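Long-range contacts in macromomycin (Streptomyces macromomyceticus, PDB 2MCM), which binds non-covalently the cytotoxic chromophore of the antibiotic auromomycin, which weakly intercalates into DNA and causes single- and double-strand breaks: residues V33-V38 and L66-S71; G3-P8 and A105-T110; C46-S51 and Q73-A78. One frame throughout, in Å; residues are numbered along the deposited sequence. Where two conformers were deposited one is given.

Contact 1: V33-V38 and L66-S71; sequences VGQCAV and LKVHSS
Q35 and H69 meet through a primary carboxamide and the two backbone polar groups of one residue, a worked example of a glutamine side chain standing in for a strand neighbour. With CG anti to the backbone N (chi1 176°) and the chain extended beyond it, the amide of Q35 reaches from strand 30-40 across to the turn that follows strand 62-68. There its OE1 accepts from H69 N at 3.0 Å, in the carbonyl plane and on a lone pair, while its NE2 donates to H69 O at 2.8 Å. Both bonds are nearly straight, and together they fix the rotation of the amide. V68 packs beside the same group, its CB 3.5 Å from Q35 OE1. Water 1 lies 2.8 Å from Q35 OE1 and in the ring plane of H69.

L66 supplies the apolar half of the contact. It points toward strand 30-40, where L66 CD2 lies 3.8 Å from G34 C; it also touches A95 of strand 93-98, in the same sheet as G34. Strand 62-68 belongs to the three-stranded sheet of the immunoglobulin-like sandwich and strand 30-40 to the larger one; the axes of the short segments V33-V38 and L66-V68 come within 7.6 Å. Apolar packing thus joins the sheets, while the buried amide, partnered at both oxygen and nitrogen, ties strand 30-40 to the loop after strand 62-68.

Contact 2: G3-P8 and A105-T110; sequences GVTVTP and AAQAIT
A105 meets V4 at the start of a face-to-face packing of two sheets in the immunoglobulin-like beta sandwich of the neocarzinostatin family. Strand 3-7 is an edge of the three-stranded sheet, strand 104-109 belongs to the larger one, and their segments run in roughly the same direction, 33° apart. In one of the two conformers modelled for V4, the methyl CB of A105 lies 3.9 Å from V4 CG1. That same V4 CG1 rests on the next backbone unit, 3.8 Å from A106 C.

Q107 then provides the polar link. Its CG is anti to the backbone N (chi1 175°) and the extended chain slides past V6 in the opposite direction, with V6 CG2 3.8 Å from Q107 CB. Q107 OE1 accepts from V6 N at 2.9 Å, the donor standing 45° above the carbonyl plane. Water 2 completes a second route, donating to V6 O and accepting from Q107 NE2, so the amide serves both backbone polar groups of V6, one directly and one through solvent.

Beyond it, I109 returns to apolar packing. It also touches L12, and its side chain crosses that of V6 at about a right angle, bringing I109 CG2 to 4.1 Å from V6 CG1.

Contact 3: C46-S51 and Q73-A78; sequences CDATTS and QAVVGA
An antiparallel beta pairing joins C46 and V75 where strand 43-47 runs beside strand 71-76 in the larger sheet of the immunoglobulin-like sandwich. The two residues form a hydrogen-bonded pair: C46 N donates to V75 O at 3.0 Å, and V75 N returns a bond to C46 O at 2.9 Å. The carbonyl of C46 receives a further, weaker approach from A74, whose CA lies 3.5 Å from C46 O in a CA-H...O contact. On the face shared by C46 and V75, the sulfur of C46 is tied to C36 in a disulfide, which links this strand covalently to strand 30-40.

Past the pair, C46-S51 continues into a turn, and a water takes over the connection. Water 3 accepts from A48 N and donates to Q73 O at 2.7 Å, bridging the two backbones one step along from the C46-V75 pair. D47 and T49 form an Asx turn: D47 OD1 accepts from T49 N at 2.9 Å and from T49 OG1 at 2.8 Å, both coming from the same face of the carboxylate plane. Two donors on one oxygen hold this carboxylate against the turn, and the D47 side chain also touches H69.

Beside the water bridge, V75 meets A48. V75 CG2, lying between its own backbone N and carbonyl carbon, has the carbonyl oxygen of C46 as a neighbour and makes apolar contact with A48 CB at 3.8 Å.

Overall arrangement
From the N terminus, strand 3-7 opens the longest loop, which contact 2 closes only at A105-T110, near the end of the chain; contacts 1 and 3 are both nested inside it. Contact 1 closes the loop from V33-V38 to L66-S71 and contact 3 the one from C46-S51 to Q73-A78, and these two cross, their segments alternating along the chain. Contacts 1 and 2 each join the three-stranded sheet to the larger one, and they touch where V68 packs on I109. Contact 3 instead pairs strands within the larger sheet. The C36-C46 disulfide ties it to contact 1, while contacts 2 and 3 lie on opposite sides of the chain's centre, their own centres about 18 Å apart.

Contact 1: V33-V38 and L66-S71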
loop_
_atom_site.group_PDB
_atom_site.type_symbol
_atom_site.label_atom_id
_atom_site.label_comp_id
_atom_site.label_asym_id
_atom_site.label_seq_id
_atom_site.Cartn_x
_atom_site.Cartn_y
_atom_site.Cartn_z
ATOM N N VAL A 33 1.840 5.094 2.412
ATOM C CA VAL A 33 1.309 3.745 2.723
ATOM C C VAL A 33 0.057 3.510 1.980
ATOM O O VAL A 33 -0.872 4.446 1.968
ATOM C CB VAL A 33 1.083 3.668 4.255
ATOM C CG1 VAL A 33 0.541 2.268 4.593
ATOM C CG2 VAL A 33 2.352 3.934 5.043
ATOM N N GLY A 34 -0.171 2.447 1.223
ATOM C CA GLY A 34 -1.449 2.330 0.494
ATOM C C GLY A 34 -1.683 0.938 -0.058
ATOM O O GLY A 34 -0.791 0.061 0.001
ATOM N N GLN A 35 -2.872 0.739 -0.569
ATOM C CA GLN A 35 -3.284 -0.525 -1.221
ATOM C C GLN A 35 -3.270 -0.218 -2.707
ATOM O O GLN A 35 -3.818 0.759 -3.227
ATOM C CB GLN A 35 -4.724 -0.902 -0.768
ATOM C CG GLN A 35 -5.258 -2.128 -1.470
ATOM C CD GLN A 35 -6.683 -2.517 -1.117
ATOM O OE1 GLN A 35 -7.304 -1.788 -0.295
ATOM N NE2 GLN A 35 -7.161 -3.587 -1.702
ATOM N N CYS A 36 -2.548 -1.066 -3.477
ATOM C CA CYS A 36 -2.355 -0.826 -4.915
ATOM C C CYS A 36 -2.436 -2.105 -5.755
ATOM O O CYS A 36 -2.462 -3.189 -5.177
ATOM C CB CYS A 36 -0.920 -0.255 -5.104
ATOM S SG CYS A 36 -0.493 1.221 -4.116
ATOM N N ALA A 37 -2.393 -1.931 -7.057
ATOM C CA ALA A 37 -2.419 -3.076 -7.979
ATOM C C ALA A 37 -1.822 -2.534 -9.275
ATOM O O ALA A 37 -1.739 -1.361 -9.477
ATOM C CB ALA A 37 -3.856 -3.532 -8.274
ATOM N N VAL A 38 -1.427 -3.502 -10.127
ATOM C CA VAL A 38 -0.914 -3.098 -11.469
ATOM C C VAL A 38 -2.168 -3.022 -12.347
ATOM O O VAL A 38 -2.883 -4.036 -12.569
ATOM C CB VAL A 38 0.136 -4.132 -11.979
ATOM C CG1 VAL A 38 0.447 -3.776 -13.444
ATOM C CG2 VAL A 38 1.394 -4.117 -11.173
ATOM N N LEU A 66 -3.866 0.388 8.092
ATOM C CA LEU A 66 -4.387 0.648 6.783
ATOM C C LEU A 66 -5.719 -0.088 6.593
ATOM O O LEU A 66 -5.721 -1.294 6.847
ATOM C CB LEU A 66 -3.321 0.184 5.697
ATOM C CG LEU A 66 -3.786 0.318 4.271
ATOM C CD1 LEU A 66 -3.931 1.741 3.808
ATOM C CD2 LEU A 66 -2.811 -0.426 3.317
ATOM N N LYS A 67 -6.754 0.636 6.168
ATOM C CA LYS A 67 -8.028 -0.083 5.919
ATOM C C LYS A 67 -8.019 -0.587 4.490
ATOM O O LYS A 67 -7.824 0.279 3.558
ATOM C CB LYS A 67 -9.186 0.902 6.203
ATOM C CG LYS A 67 -10.486 0.071 6.350
ATOM C CD LYS A 67 -11.678 0.970 6.744
ATOM C CE LYS A 67 -11.447 1.654 8.082
ATOM N NZ LYS A 67 -12.730 2.367 8.550
ATOM N N VAL A 68 -8.251 -1.849 4.227
ATOM C CA VAL A 68 -8.231 -2.370 2.844
ATOM C C VAL A 68 -9.614 -2.748 2.377
ATOM O O VAL A 68 -10.527 -3.030 3.190
ATOM C CB VAL A 68 -7.277 -3.600 2.678
ATOM C CG1 VAL A 68 -5.838 -3.136 2.939
ATOM C CG2 VAL A 68 -7.716 -4.760 3.560
ATOM N N HIS A 69 -9.797 -2.749 1.085
ATOM C CA HIS A 69 -11.097 -3.048 0.468
ATOM C C HIS A 69 -10.914 -4.010 -0.704
ATOM O O HIS A 69 -9.895 -4.030 -1.388
ATOM C CB HIS A 69 -11.777 -1.747 -0.033
ATOM C CG HIS A 69 -12.038 -0.757 1.096
ATOM N ND1 HIS A 69 -11.236 0.205 1.535
ATOM C CD2 HIS A 69 -13.145 -0.735 1.905
ATOM C CE1 HIS A 69 -11.804 0.846 2.574
ATOM N NE2 HIS A 69 -12.981 0.274 2.799
ATOM N N SER A 70 -11.929 -4.870 -0.837
ATOM C CA SER A 70 -11.783 -5.915 -1.898
ATOM C C SER A 70 -11.892 -5.353 -3.275
ATOM O O SER A 70 -11.424 -6.037 -4.216
ATOM C CB SER A 70 -12.711 -7.118 -1.663
ATOM O OG SER A 70 -14.034 -6.608 -1.609
ATOM N N SER A 71 -12.500 -4.199 -3.437
ATOM C CA SER A 71 -12.564 -3.495 -4.735
ATOM C C SER A 71 -12.304 -2.034 -4.375
ATOM O O SER A 71 -12.771 -1.579 -3.272
ATOM C CB SER A 71 -13.859 -3.629 -5.496
ATOM O OG SER A 71 -14.072 -4.974 -5.924
HETATM O O HOH W 1 -8.647 0.581 0.271
#

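Contact 2: G3-P8 and A105-T110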
loop_
_atom_site.group_PDB
_atom_site.type_symbol
_atom_site.label_atom_id
_atom_site.label_comp_id
_atom_site.label_asym_id
_atom_site.label_seq_id
_atom_site.Cartn_x
_atom_site.Cartn_y
_atom_site.Cartn_z
ATOM N N GLY A 3 11.982 -3.492 4.296
ATOM C CA GLY A 3 11.297 -4.795 4.398
ATOM C C GLY A 3 9.885 -4.423 5.004
ATOM O O GLY A 3 9.863 -3.464 5.780
ATOM N N VAL A 4 8.927 -5.202 4.594
ATOM C CA VAL A 4 7.568 -4.875 5.146
ATOM C C VAL A 4 6.878 -6.212 5.470
ATOM O O VAL A 4 7.106 -7.234 4.791
ATOM C CB VAL A 4 6.748 -4.116 4.080
ATOM C CG1 VAL A 4 6.228 -5.063 3.010
ATOM C CG2 VAL A 4 5.588 -3.358 4.740
ATOM N N THR A 5 6.024 -6.163 6.444
ATOM C CA THR A 5 5.176 -7.291 6.823
ATOM C C THR A 5 3.749 -6.683 6.958
ATOM O O THR A 5 3.665 -5.559 7.454
ATOM C CB THR A 5 5.674 -7.828 8.225
ATOM O OG1 THR A 5 4.963 -9.144 8.255
ATOM C CG2 THR A 5 5.348 -6.993 9.410
ATOM N N VAL A 6 2.785 -7.344 6.420
ATOM C CA VAL A 6 1.349 -6.898 6.525
ATOM C C VAL A 6 0.625 -7.991 7.305
ATOM O O VAL A 6 0.704 -9.159 6.893
ATOM C CB VAL A 6 0.783 -6.700 5.161
ATOM C CG1 VAL A 6 -0.728 -6.319 5.200
ATOM C CG2 VAL A 6 1.515 -5.672 4.303
ATOM N N THR A 7 -0.034 -7.571 8.402
ATOM C CA THR A 7 -0.725 -8.597 9.213
ATOM C C THR A 7 -2.151 -8.200 9.556
ATOM O O THR A 7 -2.301 -7.089 10.058
ATOM C CB THR A 7 0.040 -8.645 10.621
ATOM O OG1 THR A 7 1.433 -8.936 10.345
ATOM C CG2 THR A 7 -0.607 -9.708 11.512
ATOM N N PRO A 8 -3.129 -9.013 9.266
ATOM C CA PRO A 8 -3.013 -10.285 8.557
ATOM C C PRO A 8 -2.866 -9.938 7.055
ATOM O O PRO A 8 -3.077 -8.765 6.661
ATOM C CB PRO A 8 -4.366 -10.985 8.751
ATOM C CG PRO A 8 -5.306 -9.958 9.276
ATOM C CD PRO A 8 -4.538 -8.678 9.621
ATOM N N ALA A 105 8.631 -1.102 -0.038
ATOM C CA ALA A 105 8.393 -2.550 -0.227
ATOM C C ALA A 105 6.885 -2.785 -0.183
ATOM O O ALA A 105 6.147 -1.865 0.306
ATOM C CB ALA A 105 9.038 -3.245 0.972
ATOM N N ALA A 106 6.419 -3.907 -0.614
ATOM C CA ALA A 106 5.003 -4.223 -0.628
ATOM C C ALA A 106 4.834 -5.722 -0.438
ATOM O O ALA A 106 5.738 -6.554 -0.661
ATOM C CB ALA A 106 4.289 -3.755 -1.902
ATOM N N GLN A 107 3.653 -6.120 0.048
ATOM C CA GLN A 107 3.318 -7.523 0.239
ATOM C C GLN A 107 2.014 -7.866 -0.432
ATOM O O GLN A 107 0.991 -7.087 -0.192
ATOM C CB GLN A 107 3.292 -7.891 1.710
ATOM C CG GLN A 107 2.829 -9.327 1.963
ATOM C CD GLN A 107 2.988 -9.705 3.407
ATOM O OE1 GLN A 107 3.588 -9.104 4.282
ATOM N NE2 GLN A 107 2.481 -10.892 3.743
ATOM N N ALA A 108 1.842 -8.837 -1.266
ATOM C CA ALA A 108 0.586 -9.218 -1.937
ATOM C C ALA A 108 -0.397 -9.699 -0.801
ATOM O O ALA A 108 0.032 -10.286 0.181
ATOM C CB ALA A 108 0.966 -10.402 -2.857
ATOM N N ILE A 109 -1.662 -9.275 -1.037
ATOM C CA ILE A 109 -2.664 -9.686 0.017
ATOM C C ILE A 109 -3.772 -10.384 -0.757
ATOM O O ILE A 109 -3.959 -10.233 -1.974
ATOM C CB ILE A 109 -3.166 -8.399 0.762
ATOM C CG1 ILE A 109 -3.782 -7.479 -0.304
ATOM C CG2 ILE A 109 -2.076 -7.795 1.641
ATOM C CD1 ILE A 109 -4.480 -6.214 0.395
ATOM N N THR A 110 -4.590 -11.163 0.000
ATOM C CA THR A 110 -5.699 -11.839 -0.644
ATOM C C THR A 110 -6.962 -11.679 0.251
ATOM O O THR A 110 -6.820 -11.598 1.453
ATOM C CB THR A 110 -5.467 -13.369 -0.852
ATOM O OG1 THR A 110 -5.439 -14.003 0.433
ATOM C CG2 THR A 110 -4.118 -13.673 -1.583
HETATM O O HOH W 2 1.793 -11.818 6.813
#

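Contact 3: C46-S51 and Q73-A78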
loop_
_atom_site.group_PDB
_atom_site.type_symbol
_atom_site.label_atom_id
_atom_site.label_comp_id
_atom_site.label_asym_id
_atom_site.label_seq_id
_atom_site.Cartn_x
_atom_site.Cartn_y
_atom_site.Cartn_z
ATOM N N CYS A 46 -3.456 3.076 -7.033
ATOM C CA CYS A 46 -3.675 2.827 -5.601
ATOM C C CYS A 46 -4.997 3.525 -5.140
ATOM O O CYS A 46 -5.472 4.408 -5.856
ATOM C CB CYS A 46 -2.555 3.430 -4.761
ATOM S SG CYS A 46 -0.901 2.844 -5.296
ATOM N N ASP A 47 -5.446 3.166 -3.982
ATOM C CA ASP A 47 -6.683 3.758 -3.360
ATOM C C ASP A 47 -6.218 5.022 -2.643
ATOM O O ASP A 47 -5.614 4.957 -1.598
ATOM C CB ASP A 47 -7.345 2.730 -2.472
ATOM C CG ASP A 47 -8.751 3.198 -2.003
ATOM O OD1 ASP A 47 -8.978 4.398 -2.224
ATOM O OD2 ASP A 47 -9.484 2.366 -1.505
ATOM N N ALA A 48 -6.624 6.164 -3.207
ATOM C CA ALA A 48 -6.250 7.434 -2.573
ATOM C C ALA A 48 -7.141 7.673 -1.355
ATOM O O ALA A 48 -6.664 8.468 -0.530
ATOM C CB ALA A 48 -6.399 8.591 -3.599
ATOM N N THR A 49 -8.251 7.009 -1.228
ATOM C CA THR A 49 -9.121 7.292 -0.031
ATOM C C THR A 49 -8.591 6.681 1.217
ATOM O O THR A 49 -8.911 7.187 2.334
ATOM C CB THR A 49 -10.608 6.838 -0.309
ATOM O OG1 THR A 49 -10.669 5.385 -0.255
ATOM C CG2 THR A 49 -11.106 7.368 -1.658
ATOM N N THR A 50 -7.797 5.624 1.153
ATOM C CA THR A 50 -7.301 5.011 2.354
ATOM C C THR A 50 -5.785 5.177 2.586
ATOM O O THR A 50 -5.275 4.737 3.577
ATOM C CB THR A 50 -7.648 3.474 2.450
ATOM O OG1 THR A 50 -7.108 2.914 1.192
ATOM C CG2 THR A 50 -9.169 3.170 2.481
ATOM N N SER A 51 -5.137 5.829 1.615
ATOM C CA SER A 51 -3.661 5.970 1.759
ATOM C C SER A 51 -3.321 6.975 2.810
ATOM O O SER A 51 -4.160 7.861 3.178
ATOM C CB SER A 51 -3.181 6.357 0.361
ATOM O OG SER A 51 -1.789 6.491 0.375
ATOM N N GLN A 73 -11.403 2.219 -6.171
ATOM C CA GLN A 73 -11.220 3.089 -7.327
ATOM C C GLN A 73 -9.729 3.475 -7.270
ATOM O O GLN A 73 -9.229 4.030 -6.287
ATOM C CB GLN A 73 -12.028 4.402 -7.238
ATOM C CG GLN A 73 -13.534 4.166 -7.339
ATOM C CD GLN A 73 -13.849 3.285 -8.520
ATOM O OE1 GLN A 73 -13.394 3.656 -9.667
ATOM N NE2 GLN A 73 -14.513 2.137 -8.366
ATOM N N ALA A 74 -9.050 3.082 -8.341
ATOM C CA ALA A 74 -7.597 3.358 -8.365
ATOM C C ALA A 74 -7.309 4.722 -8.999
ATOM O O ALA A 74 -8.057 5.098 -9.920
ATOM C CB ALA A 74 -6.933 2.255 -9.187
ATOM N N VAL A 75 -6.283 5.379 -8.449
ATOM C CA VAL A 75 -5.803 6.646 -9.049
ATOM C C VAL A 75 -4.341 6.331 -9.538
ATOM O O VAL A 75 -3.731 5.447 -8.883
ATOM C CB VAL A 75 -5.891 7.854 -8.156
ATOM C CG1 VAL A 75 -7.324 8.009 -7.610
ATOM C CG2 VAL A 75 -4.956 7.734 -6.956
ATOM N N VAL A 76 -3.974 6.967 -10.637
ATOM C CA VAL A 76 -2.592 6.735 -11.182
ATOM C C VAL A 76 -1.828 8.030 -11.325
ATOM O O VAL A 76 -2.405 9.121 -11.499
ATOM C CB VAL A 76 -2.753 6.026 -12.566
ATOM C CG1 VAL A 76 -3.280 4.610 -12.431
ATOM C CG2 VAL A 76 -3.571 6.833 -13.552
ATOM N N GLY A 77 -0.502 7.965 -11.285
ATOM C CA GLY A 77 0.339 9.153 -11.492
ATOM C C GLY A 77 0.450 9.951 -10.212
ATOM O O GLY A 77 -0.109 9.592 -9.183
ATOM N N ALA A 78 1.166 11.078 -10.334
ATOM C CA ALA A 78 1.400 11.960 -9.175
ATOM C C ALA A 78 0.296 12.946 -8.910
ATOM O O ALA A 78 0.166 13.491 -7.795
ATOM C CB ALA A 78 2.746 12.677 -9.408
HETATM O O HOH W 3 -9.019 6.315 -4.818
#